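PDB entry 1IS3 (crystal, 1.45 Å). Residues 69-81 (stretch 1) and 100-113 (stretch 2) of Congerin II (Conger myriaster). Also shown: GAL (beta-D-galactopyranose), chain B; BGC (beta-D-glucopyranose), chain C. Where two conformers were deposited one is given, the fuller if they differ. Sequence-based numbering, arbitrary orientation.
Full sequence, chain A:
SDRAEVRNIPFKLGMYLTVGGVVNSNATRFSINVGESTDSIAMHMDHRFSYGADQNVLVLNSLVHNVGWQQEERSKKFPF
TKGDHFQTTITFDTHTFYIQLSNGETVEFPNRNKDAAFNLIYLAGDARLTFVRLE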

ATOM      1  N   TRP A  69      19.723 -13.477   9.614  1.00 10.13           N
ATOM      2  CA  TRP A  69      19.149 -14.347   8.603  1.00 10.07           C
ATOM      3  C   TRP A  69      19.171 -15.798   9.047  1.00 10.41           C
ATOM      4  O   TRP A  69      20.135 -16.223   9.689  1.00 10.98           O
ATOM      5  CB  TRP A  69      19.926 -14.152   7.278  1.00  9.57           C
ATOM      6  CG  TRP A  69      19.654 -12.784   6.630  1.00  9.89           C
ATOM      7  CD1 TRP A  69      20.586 -11.772   6.667  1.00 10.57           C
ATOM      8  CD2 TRP A  69      18.474 -12.379   6.010  1.00  9.88           C
ATOM      9  NE1 TRP A  69      20.014 -10.729   6.086  1.00 10.21           N
ATOM     10  CE2 TRP A  69      18.762 -11.039   5.674  1.00  9.76           C
ATOM     11  CE3 TRP A  69      17.222 -12.936   5.695  1.00  8.55           C
ATOM     12  CZ2 TRP A  69      17.780 -10.261   5.020  1.00 10.44           C
ATOM     13  CZ3 TRP A  69      16.265 -12.156   5.053  1.00  8.67           C
ATOM     14  CH2 TRP A  69      16.546 -10.832   4.720  1.00  9.37           C
ATOM     15  N   GLN A  70      18.116 -16.544   8.737  1.00 10.06           N
ATOM     16  CA  GLN A  70      17.978 -17.931   9.123  1.00 10.20           C
ATOM     17  C   GLN A  70      18.422 -18.841   7.972  1.00 10.99           C
ATOM     18  O   GLN A  70      19.341 -18.454   7.236  1.00 10.67           O
ATOM     19  CB  GLN A  70      16.515 -18.141   9.549  1.00 10.81           C
ATOM     20  CG  GLN A  70      16.218 -17.240  10.779  1.00 11.37           C
ATOM     21  CD  GLN A  70      17.226 -17.375  11.942  1.00 11.87           C
ATOM     22  OE1 GLN A  70      17.344 -18.450  12.537  1.00 12.87           O
ATOM     23  NE2 GLN A  70      17.979 -16.343  12.314  1.00 11.90           N
ATOM     24  N   GLN A  71      17.833 -20.017   7.779  1.00 11.53           N
ATOM     25  CA  GLN A  71      18.294 -20.941   6.754  1.00 13.55           C
ATOM     26  C   GLN A  71      17.674 -20.544   5.396  1.00 12.64           C
ATOM     27  O   GLN A  71      16.457 -20.460   5.249  1.00 11.53           O
ATOM     28  CB  GLN A  71      17.865 -22.321   7.224  1.00 16.61           C
ATOM     29  CG  GLN A  71      18.244 -23.473   6.319  1.00 26.42           C
ATOM     30  CD  GLN A  71      17.081 -24.372   5.828  1.00 32.09           C
ATOM     31  OE1 GLN A  71      16.581 -25.285   6.519  1.00 34.74           O
ATOM     32  NE2 GLN A  71      16.625 -24.192   4.575  1.00 35.18           N
ATOM     33  N   GLU A  72      18.508 -20.294   4.390  1.00 12.56           N
ATOM     34  CA  GLU A  72      18.058 -19.986   3.017  1.00 13.50           C
ATOM     35  C   GLU A  72      17.437 -21.171   2.295  1.00 13.63           C
ATOM     36  O   GLU A  72      17.895 -22.318   2.462  1.00 13.84           O
ATOM     37  CB  GLU A  72      19.150 -19.604   2.044  1.00 15.22           C
ATOM     38  CG  GLU A  72      20.011 -18.513   2.536  1.00 17.72           C
ATOM     39  CD  GLU A  72      21.021 -18.046   1.510  1.00 17.75           C
ATOM     40  OE1 GLU A  72      21.502 -18.810   0.668  1.00 18.10           O
ATOM     41  OE2 GLU A  72      21.322 -16.872   1.591  1.00 17.79           O
ATOM     42  N   GLU A  73      16.432 -20.918   1.480  1.00 12.35           N
ATOM     43  CA  GLU A  73      15.861 -21.898   0.582  1.00 14.20           C
ATOM     44  C   GLU A  73      16.057 -21.282  -0.773  1.00 13.67           C
ATOM     45  O   GLU A  73      16.008 -20.055  -0.914  1.00 13.04           O
ATOM     46  CB  GLU A  73      14.393 -22.100   0.883  1.00 17.13           C
ATOM     47  CG  GLU A  73      14.421 -23.020   2.131  1.00 23.29           C
ATOM     48  CD  GLU A  73      13.125 -23.636   2.643  1.00 27.27           C
ATOM     49  OE1 GLU A  73      13.068 -23.974   3.845  1.00 30.62           O
ATOM     50  OE2 GLU A  73      12.179 -23.778   1.852  1.00 29.32           O
ATOM     51  N   ARG A  74      16.411 -22.085  -1.767  1.00 13.07           N
ATOM     52  CA  ARG A  74      16.658 -21.577  -3.120  1.00 14.46           C
ATOM     53  C   ARG A  74      15.790 -22.199  -4.194  1.00 14.42           C
ATOM     54  O   ARG A  74      15.376 -23.353  -4.054  1.00 14.00           O
ATOM     55  CB  ARG A  74      18.108 -21.789  -3.503  1.00 16.16           C
ATOM     56  CG  ARG A  74      18.999 -20.856  -2.696  0.50 16.98           C
ATOM     57  CD  ARG A  74      20.417 -21.362  -2.462  0.50 18.36           C
ATOM     58  NE  ARG A  74      21.235 -20.325  -1.833  0.50 17.89           N
ATOM     59  CZ  ARG A  74      21.834 -19.389  -2.588  0.50 17.75           C
ATOM     60  NH1 ARG A  74      21.691 -19.406  -3.918  0.50 17.50           N
ATOM     61  NH2 ARG A  74      22.573 -18.425  -2.024  0.50 16.51           N
ATOM     62  N   SER A  75      15.426 -21.431  -5.233  1.00 13.43           N
ATOM     63  CA  SER A  75      14.671 -21.970  -6.325  1.00 12.47           C
ATOM     64  C   SER A  75      15.336 -21.432  -7.563  1.00 13.49           C
ATOM     65  O   SER A  75      15.773 -20.309  -7.698  1.00 13.68           O
ATOM     66  CB  SER A  75      13.224 -21.524  -6.296  1.00 12.22           C
ATOM     67  OG  SER A  75      12.526 -22.030  -7.419  1.00 11.69           O
ATOM     68  N   LYS A  76      15.227 -22.296  -8.540  1.00 15.24           N
ATOM     69  CA  LYS A  76      15.807 -22.187  -9.858  1.00 16.09           C
ATOM     70  C   LYS A  76      14.721 -21.633 -10.795  1.00 15.30           C
ATOM     71  O   LYS A  76      14.977 -21.339 -11.961  1.00 15.68           O
ATOM     72  CB  LYS A  76      16.277 -23.626 -10.163  1.00 19.60           C
ATOM     73  CG  LYS A  76      15.168 -24.769  -9.926  1.00 23.78           C
ATOM     74  CD  LYS A  76      14.612 -25.168  -8.472  1.00 23.71           C
ATOM     75  CE  LYS A  76      13.096 -25.469  -8.446  1.00 23.43           C
ATOM     76  NZ  LYS A  76      12.446 -25.280  -7.148  1.00 23.59           N
ATOM     77  N   LYS A  77      13.460 -21.513 -10.371  1.00 14.09           N
ATOM     78  CA  LYS A  77      12.389 -20.976 -11.209  1.00 13.19           C
ATOM     79  C   LYS A  77      12.672 -19.499 -11.379  1.00 14.02           C
ATOM     80  O   LYS A  77      12.650 -18.775 -10.378  1.00 15.69           O
ATOM     81  CB  LYS A  77      11.070 -21.167 -10.524  1.00 13.65           C
ATOM     82  CG  LYS A  77      10.839 -22.664 -10.415  1.00 14.86           C
ATOM     83  CD  LYS A  77       9.611 -22.933  -9.626  1.00 17.29           C
ATOM     84  CE  LYS A  77       9.376 -24.409  -9.743  1.00 18.21           C
ATOM     85  NZ  LYS A  77       8.165 -24.697  -9.017  1.00 21.54           N
ATOM     86  N   PHE A  78      12.921 -18.990 -12.578  1.00 11.54           N
ATOM     87  CA  PHE A  78      13.291 -17.606 -12.659  1.00 10.14           C
ATOM     88  C   PHE A  78      12.742 -17.019 -13.949  1.00 10.86           C
ATOM     89  O   PHE A  78      13.503 -16.706 -14.870  1.00 11.86           O
ATOM     90  CB  PHE A  78      14.818 -17.507 -12.597  1.00 10.30           C
ATOM     91  CG  PHE A  78      15.313 -16.128 -12.166  1.00 10.08           C
ATOM     92  CD1 PHE A  78      15.864 -15.244 -13.105  1.00 11.54           C
ATOM     93  CD2 PHE A  78      15.209 -15.752 -10.821  1.00 10.88           C
ATOM     94  CE1 PHE A  78      16.315 -13.979 -12.692  1.00 10.92           C
ATOM     95  CE2 PHE A  78      15.656 -14.492 -10.416  1.00 11.44           C
ATOM     96  CZ  PHE A  78      16.208 -13.610 -11.349  1.00 11.33           C
ATOM     97  N   PRO A  79      11.441 -16.775 -14.065  1.00 10.89           N
ATOM     98  CA  PRO A  79      10.850 -16.187 -15.263  1.00 12.85           C
ATOM     99  C   PRO A  79      10.972 -14.647 -15.228  1.00 13.30           C
ATOM    100  O   PRO A  79       9.957 -13.947 -15.395  1.00 15.86           O
ATOM    101  CB  PRO A  79       9.422 -16.731 -15.207  1.00 12.55           C
ATOM    102  CG  PRO A  79       9.113 -16.631 -13.724  1.00 11.49           C
ATOM    103  CD  PRO A  79      10.394 -17.185 -13.116  1.00 10.99           C
ATOM    104  N   PHE A  80      12.138 -14.070 -14.991  1.00 11.83           N
ATOM    105  CA  PHE A  80      12.257 -12.637 -14.835  1.00 10.23           C
ATOM    106  C   PHE A  80      13.249 -12.148 -15.866  1.00 10.87           C
ATOM    107  O   PHE A  80      14.247 -12.840 -16.105  1.00 11.74           O
ATOM    108  CB  PHE A  80      12.785 -12.265 -13.430  1.00 10.67           C
ATOM    109  CG  PHE A  80      11.872 -12.772 -12.336  1.00 11.07           C
ATOM    110  CD1 PHE A  80      10.709 -12.070 -12.019  1.00 11.87           C
ATOM    111  CD2 PHE A  80      12.149 -13.987 -11.704  1.00 10.54           C
ATOM    112  CE1 PHE A  80       9.812 -12.605 -11.075  1.00 12.62           C
ATOM    113  CE2 PHE A  80      11.255 -14.503 -10.774  1.00 10.48           C
ATOM    114  CZ  PHE A  80      10.088 -13.825 -10.458  1.00 11.21           C
ATOM    115  N   THR A  81      13.005 -10.986 -16.464  1.00  9.35           N
ATOM    116  CA  THR A  81      13.936 -10.377 -17.374  1.00  8.85           C
ATOM    117  C   THR A  81      14.183  -8.933 -16.959  1.00  8.31           C
ATOM    118  O   THR A  81      13.230  -8.207 -16.648  1.00  8.64           O
ATOM    119  CB  THR A  81      13.373 -10.442 -18.807  1.00 10.71           C
ATOM    120  OG1 THR A  81      13.225 -11.818 -19.120  1.00 11.73           O
ATOM    121  CG2 THR A  81      14.289  -9.803 -19.844  1.00 10.85           C
ATOM    122  N   GLN A 100       2.978 -17.281  -6.111  1.00  7.34           N
ATOM    123  CA  GLN A 100       2.767 -17.632  -7.507  1.00  8.52           C
ATOM    124  C   GLN A 100       3.465 -16.589  -8.348  1.00  8.54           C
ATOM    125  O   GLN A 100       3.339 -15.381  -8.119  1.00  7.97           O
ATOM    126  CB  GLN A 100       1.297 -17.673  -7.828  1.00 11.24           C
ATOM    127  CG  GLN A 100       1.126 -18.164  -9.278  1.00 17.07           C
ATOM    128  CD  GLN A 100      -0.131 -19.009  -9.501  1.00 21.24           C
ATOM    129  OE1 GLN A 100      -0.171 -19.891 -10.371  1.00 20.55           O
ATOM    130  NE2 GLN A 100      -1.216 -18.830  -8.729  1.00 23.25           N
ATOM    131  N   LEU A 101       4.320 -17.057  -9.256  1.00  9.39           N
ATOM    132  CA  LEU A 101       5.135 -16.196 -10.115  1.00 10.65           C
ATOM    133  C   LEU A 101       4.362 -15.762 -11.379  1.00 11.17           C
ATOM    134  O   LEU A 101       3.263 -16.275 -11.638  1.00 10.33           O
ATOM    135  CB  LEU A 101       6.445 -16.939 -10.487  1.00 10.66           C
ATOM    136  CG  LEU A 101       7.211 -17.568  -9.323  1.00 11.73           C
ATOM    137  CD1 LEU A 101       8.413 -18.316  -9.851  1.00 11.18           C
ATOM    138  CD2 LEU A 101       7.624 -16.474  -8.325  1.00 12.09           C
ATOM    139  N   SER A 102       4.937 -14.836 -12.176  1.00 13.05           N
ATOM    140  CA  SER A 102       4.327 -14.286 -13.416  1.00 15.14           C
ATOM    141  C   SER A 102       3.907 -15.354 -14.424  1.00 14.41           C
ATOM    142  O   SER A 102       2.850 -15.240 -15.057  1.00 16.45           O
ATOM    143  CB  SER A 102       5.294 -13.334 -14.181  1.00 14.80           C
ATOM    144  OG  SER A 102       6.114 -12.454 -13.395  1.00 18.69           O
ATOM    145  N   ASN A 103       4.700 -16.434 -14.559  1.00 14.35           N
ATOM    146  CA  ASN A 103       4.400 -17.501 -15.516  1.00 12.80           C
ATOM    147  C   ASN A 103       3.506 -18.598 -14.945  1.00 11.82           C
ATOM    148  O   ASN A 103       3.279 -19.611 -15.617  1.00 11.39           O
ATOM    149  CB  ASN A 103       5.695 -18.126 -16.009  1.00 12.64           C
ATOM    150  CG  ASN A 103       6.455 -18.848 -14.899  1.00 14.78           C
ATOM    151  OD1 ASN A 103       6.267 -18.598 -13.691  1.00 12.20           O
ATOM    152  ND2 ASN A 103       7.364 -19.760 -15.236  1.00 13.26           N
ATOM    153  N   GLY A 104       2.990 -18.461 -13.713  1.00 10.09           N
ATOM    154  CA  GLY A 104       2.110 -19.467 -13.140  1.00  9.09           C
ATOM    155  C   GLY A 104       2.851 -20.462 -12.267  1.00  8.24           C
ATOM    156  O   GLY A 104       2.220 -21.231 -11.561  1.00  8.61           O
ATOM    157  N   GLU A 105       4.180 -20.498 -12.284  1.00  8.57           N
ATOM    158  CA  GLU A 105       4.892 -21.444 -11.422  1.00  9.99           C
ATOM    159  C   GLU A 105       4.773 -20.998  -9.961  1.00 10.16           C
ATOM    160  O   GLU A 105       4.594 -19.806  -9.662  1.00  9.49           O
ATOM    161  CB  GLU A 105       6.391 -21.542 -11.775  1.00 10.73           C
ATOM    162  CG  GLU A 105       6.562 -22.367 -13.038  1.00 13.78           C
ATOM    163  CD  GLU A 105       8.007 -22.598 -13.448  1.00 17.48           C
ATOM    164  OE1 GLU A 105       8.368 -23.772 -13.503  1.00 21.92           O
ATOM    165  OE2 GLU A 105       8.759 -21.645 -13.705  1.00 16.37           O
ATOM    166  N   THR A 106       4.859 -21.942  -9.027  1.00  9.97           N
ATOM    167  CA  THR A 106       4.698 -21.564  -7.628  1.00 10.62           C
ATOM    168  C   THR A 106       5.929 -21.914  -6.820  1.00  9.98           C
ATOM    169  O   THR A 106       6.713 -22.799  -7.216  1.00 10.90           O
ATOM    170  CB  THR A 106       3.441 -22.265  -7.017  1.00 11.91           C
ATOM    171  OG1 THR A 106       3.779 -23.643  -6.875  1.00 15.52           O
ATOM    172  CG2 THR A 106       2.182 -22.171  -7.874  1.00 12.30           C
ATOM    173  N   VAL A 107       6.111 -21.233  -5.691  1.00  8.92           N
ATOM    174  CA  VAL A 107       7.144 -21.547  -4.723  1.00  8.81           C
ATOM    175  C   VAL A 107       6.423 -21.495  -3.373  1.00  8.77           C
ATOM    176  O   VAL A 107       5.484 -20.716  -3.175  1.00  8.72           O
ATOM    177  CB  VAL A 107       8.376 -20.508  -4.851  1.00 10.60           C
ATOM    178  CG1 VAL A 107       7.892 -19.109  -5.050  0.50 12.25           C
ATOM    179  CG2 VAL A 107       9.255 -20.545  -3.603  0.50 11.78           C
ATOM    180  N   GLU A 108       6.766 -22.404  -2.457  1.00  8.62           N
ATOM    181  CA  GLU A 108       6.194 -22.416  -1.113  1.00  9.01           C
ATOM    182  C   GLU A 108       7.338 -22.222  -0.128  1.00 10.15           C
ATOM    183  O   GLU A 108       8.458 -22.696  -0.384  1.00 11.69           O
ATOM    184  CB  GLU A 108       5.513 -23.734  -0.784  1.00 10.73           C
ATOM    185  CG  GLU A 108       4.265 -24.044  -1.589  1.00 12.59           C
ATOM    186  CD  GLU A 108       4.520 -24.408  -3.048  1.00 15.53           C
ATOM    187  OE1 GLU A 108       5.392 -25.253  -3.301  1.00 15.34           O
ATOM    188  OE2 GLU A 108       3.873 -23.832  -3.934  1.00 15.73           O
ATOM    189  N   PHE A 109       7.152 -21.563   1.000  1.00  8.36           N
ATOM    190  CA  PHE A 109       8.225 -21.312   1.951  1.00  7.99           C
ATOM    191  C   PHE A 109       7.551 -21.421   3.316  1.00  8.52           C
ATOM    192  O   PHE A 109       6.420 -20.946   3.442  1.00  8.94           O
ATOM    193  CB  PHE A 109       8.767 -19.915   1.689  1.00  9.08           C
ATOM    194  CG  PHE A 109       9.848 -19.492   2.661  1.00  8.52           C
ATOM    195  CD1 PHE A 109      11.120 -20.056   2.581  1.00  8.84           C
ATOM    196  CD2 PHE A 109       9.551 -18.522   3.639  1.00 10.24           C
ATOM    197  CE1 PHE A 109      12.091 -19.637   3.490  1.00 10.10           C
ATOM    198  CE2 PHE A 109      10.530 -18.113   4.541  1.00  9.25           C
ATOM    199  CZ  PHE A 109      11.795 -18.671   4.463  1.00 10.27           C
ATOM    200  N   PRO A 110       8.086 -22.075   4.349  1.00  8.15           N
ATOM    201  CA  PRO A 110       7.444 -22.181   5.648  1.00  8.22           C
ATOM    202  C   PRO A 110       7.193 -20.827   6.337  1.00  7.79           C
ATOM    203  O   PRO A 110       7.993 -19.878   6.282  1.00  8.18           O
ATOM    204  CB  PRO A 110       8.392 -23.071   6.445  1.00  9.24           C
ATOM    205  CG  PRO A 110       9.738 -22.733   5.870  1.00 11.65           C
ATOM    206  CD  PRO A 110       9.437 -22.654   4.376  1.00  9.75           C
ATOM    207  N   ASN A 111       6.069 -20.782   7.038  1.00  8.02           N
ATOM    208  CA  ASN A 111       5.753 -19.652   7.917  1.00  8.13           C
ATOM    209  C   ASN A 111       6.408 -20.030   9.248  1.00  7.98           C
ATOM    210  O   ASN A 111       5.779 -20.614  10.135  1.00  9.58           O
ATOM    211  CB  ASN A 111       4.248 -19.547   8.064  1.00  8.41           C
ATOM    212  CG  ASN A 111       3.771 -18.391   8.908  1.00  7.88           C
ATOM    213  OD1 ASN A 111       2.598 -18.048   8.819  1.00 11.40           O
ATOM    214  ND2 ASN A 111       4.552 -17.714   9.707  1.00  8.62           N
ATOM    215  N   ARG A 112       7.677 -19.703   9.402  1.00  9.05           N
ATOM    216  CA  ARG A 112       8.498 -20.131  10.525  1.00  9.99           C
ATOM    217  C   ARG A 112       8.060 -19.642  11.886  1.00 11.34           C
ATOM    218  O   ARG A 112       8.195 -20.345  12.893  1.00 12.31           O
ATOM    219  CB  ARG A 112       9.926 -19.691  10.270  1.00 10.55           C
ATOM    220  CG  ARG A 112      10.519 -20.471   9.102  1.00 10.43           C
ATOM    221  CD  ARG A 112      11.881 -19.938   8.693  1.00 10.18           C
ATOM    222  NE  ARG A 112      12.531 -20.837   7.747  1.00  9.72           N
ATOM    223  CZ  ARG A 112      13.610 -20.517   7.035  1.00  8.94           C
ATOM    224  NH1 ARG A 112      14.090 -21.438   6.206  1.00 10.16           N
ATOM    225  NH2 ARG A 112      14.176 -19.321   7.106  1.00  7.88           N
ATOM    226  N   ASN A 113       7.490 -18.452  12.005  1.00 12.34           N
ATOM    227  CA  ASN A 113       7.053 -18.008  13.321  1.00 13.95           C
ATOM    228  C   ASN A 113       5.603 -18.338  13.592  1.00 13.22           C
ATOM    229  O   ASN A 113       5.115 -18.047  14.675  1.00 13.93           O
ATOM    230  CB  ASN A 113       7.182 -16.508  13.501  1.00 17.60           C
ATOM    231  CG  ASN A 113       8.452 -15.877  12.998  1.00 19.42           C
ATOM    232  OD1 ASN A 113       8.356 -14.704  12.611  1.00 24.12           O
ATOM    233  ND2 ASN A 113       9.612 -16.523  12.857  1.00 18.77           N
TER
HETATM  234  C1  GAL B   2      22.374 -12.693   1.993  1.00 12.30           C
HETATM  235  C2  GAL B   2      22.075 -11.262   1.565  1.00 10.57           C
HETATM  236  C3  GAL B   2      20.844 -10.730   2.284  1.00 10.24           C
HETATM  237  C4  GAL B   2      19.666 -11.691   2.094  1.00 10.26           C
HETATM  238  C5  GAL B   2      20.085 -13.084   2.546  1.00 10.08           C
HETATM  239  C6  GAL B   2      18.996 -14.106   2.357  1.00 10.14           C
HETATM  240  O2  GAL B   2      23.186 -10.440   1.867  1.00 11.69           O
HETATM  241  O3  GAL B   2      20.513  -9.449   1.773  1.00 10.94           O
HETATM  242  O4  GAL B   2      19.258 -11.725   0.731  1.00  8.52           O
HETATM  243  O5  GAL B   2      21.227 -13.529   1.790  1.00 10.17           O
HETATM  244  O6  GAL B   2      19.398 -15.367   2.860  1.00 11.57           O
HETATM  245  C2  BGC C   1      24.888 -16.615   0.877  1.00 18.77           C
HETATM  246  C3  BGC C   1      24.124 -15.363   0.450  1.00 17.10           C
HETATM  247  C4  BGC C   1      24.035 -14.400   1.629  1.00 16.64           C
HETATM  248  C5  BGC C   1      25.447 -14.093   2.157  1.00 20.00           C
HETATM  249  C6  BGC C   1      25.432 -13.231   3.401  1.00 21.99           C
HETATM  250  C1  BGC C   1      26.267 -16.205   1.386  1.00 20.26           C
HETATM  251  O1  BGC C   1      26.953 -17.331   1.816  1.00 24.82           O
HETATM  252  O2  BGC C   1      25.025 -17.503  -0.224  1.00 19.34           O
HETATM  253  O3  BGC C   1      22.828 -15.716   0.004  1.00 12.44           O
HETATM  254  O4  BGC C   1      23.406 -13.178   1.202  1.00 13.92           O
HETATM  255  O5  BGC C   1      26.126 -15.318   2.504  1.00 22.34           O
HETATM  256  O6  BGC C   1      24.659 -13.837   4.428  1.00 25.65           O
HETATM  257  O   HOH W   1      11.214 -22.164  -0.600  1.00 30.60           O
HETATM  258  O   HOH W   2       5.455 -24.694 -10.197  1.00 18.69           O
HETATM  259  O   HOH W   3       8.349 -11.586 -15.078  1.00 21.65           O

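Two segments of Congerin II, whose antiparallel strands lie too far apart to pair through their backbones, are joined here by long side chains and waters, with a small apolar patch at one end. The axes of strands 73-75 and 106-110 run at 179° to each other and approach no closer than 9.2 Å, so no backbone-to-backbone hydrogen bond links the two stretches. The general principle is that a gap of this width can be spanned by charged side chains that reach across to carbonyl oxygens.

Arg 112 illustrates it first. Its extended side chain brings the guanidinium to the backbone of the other stretch, where Arg 112 NH1 donates to Gln 71 O at 2.7 Å and Arg 112 NH2 makes a weak second hydrogen bond to the same Gln 71 O at 3.2 Å. The carbonyl oxygen lies at the edge of the guanidinium, near its plane, as suits donation from both nitrogens. The same group meets Glu 73 in a long salt bridge, Glu 73 OE1 to Arg 112 NH1 at 3.6 Å. The other carboxylate oxygen reaches stretch 2 through water 1, which donates to Glu 73 OE2 at 3.1 Å and to Glu 108 O at 2.8 Å.

Lys 77 repeats the theme in the opposite direction. With chi2 to chi4 all t, its chain is stretched out, and Lys 77 NZ donates to Thr 106 O at 3.0 Å. Water 2 accepts from Lys 77 NZ and from Thr 106 N, each at 3.0 Å, so the ammonium engages both the carbonyl and, indirectly, the amide of one residue. Lys 77 NZ also stands 4.6 Å from Glu 105 OE1, opposite charges near each other but beyond a salt bridge.

At the type I turn from Leu 101 to Gly 104 apolar packing joins in. Leu 101 CD1 packs against Pro 79 CD at 4.0 Å, while Leu 101 CD2 sits 4.2 Å from Phe 80 CZ, near the plane of the ring at its edge. Water 3 links Pro 79 O and Ser 102 OG, each at 2.9 Å. The turn is closed by Gly 104 N donating to Leu 101 O at 3.0 Å. Asn 103 steadies the segment that follows: its OD1 accepts from Glu 105 N at 3.2 Å, and Asn 103 ND2 donates to Glu 105 OE2 at 2.8 Å.

Glu 72, whose CA-to-CB bond points away from stretch 2, binds the sugars instead: Glu 72 OE2 accepts from GAL O6 at 2.8 Å and from BGC O3 at a very short 2.5 Å.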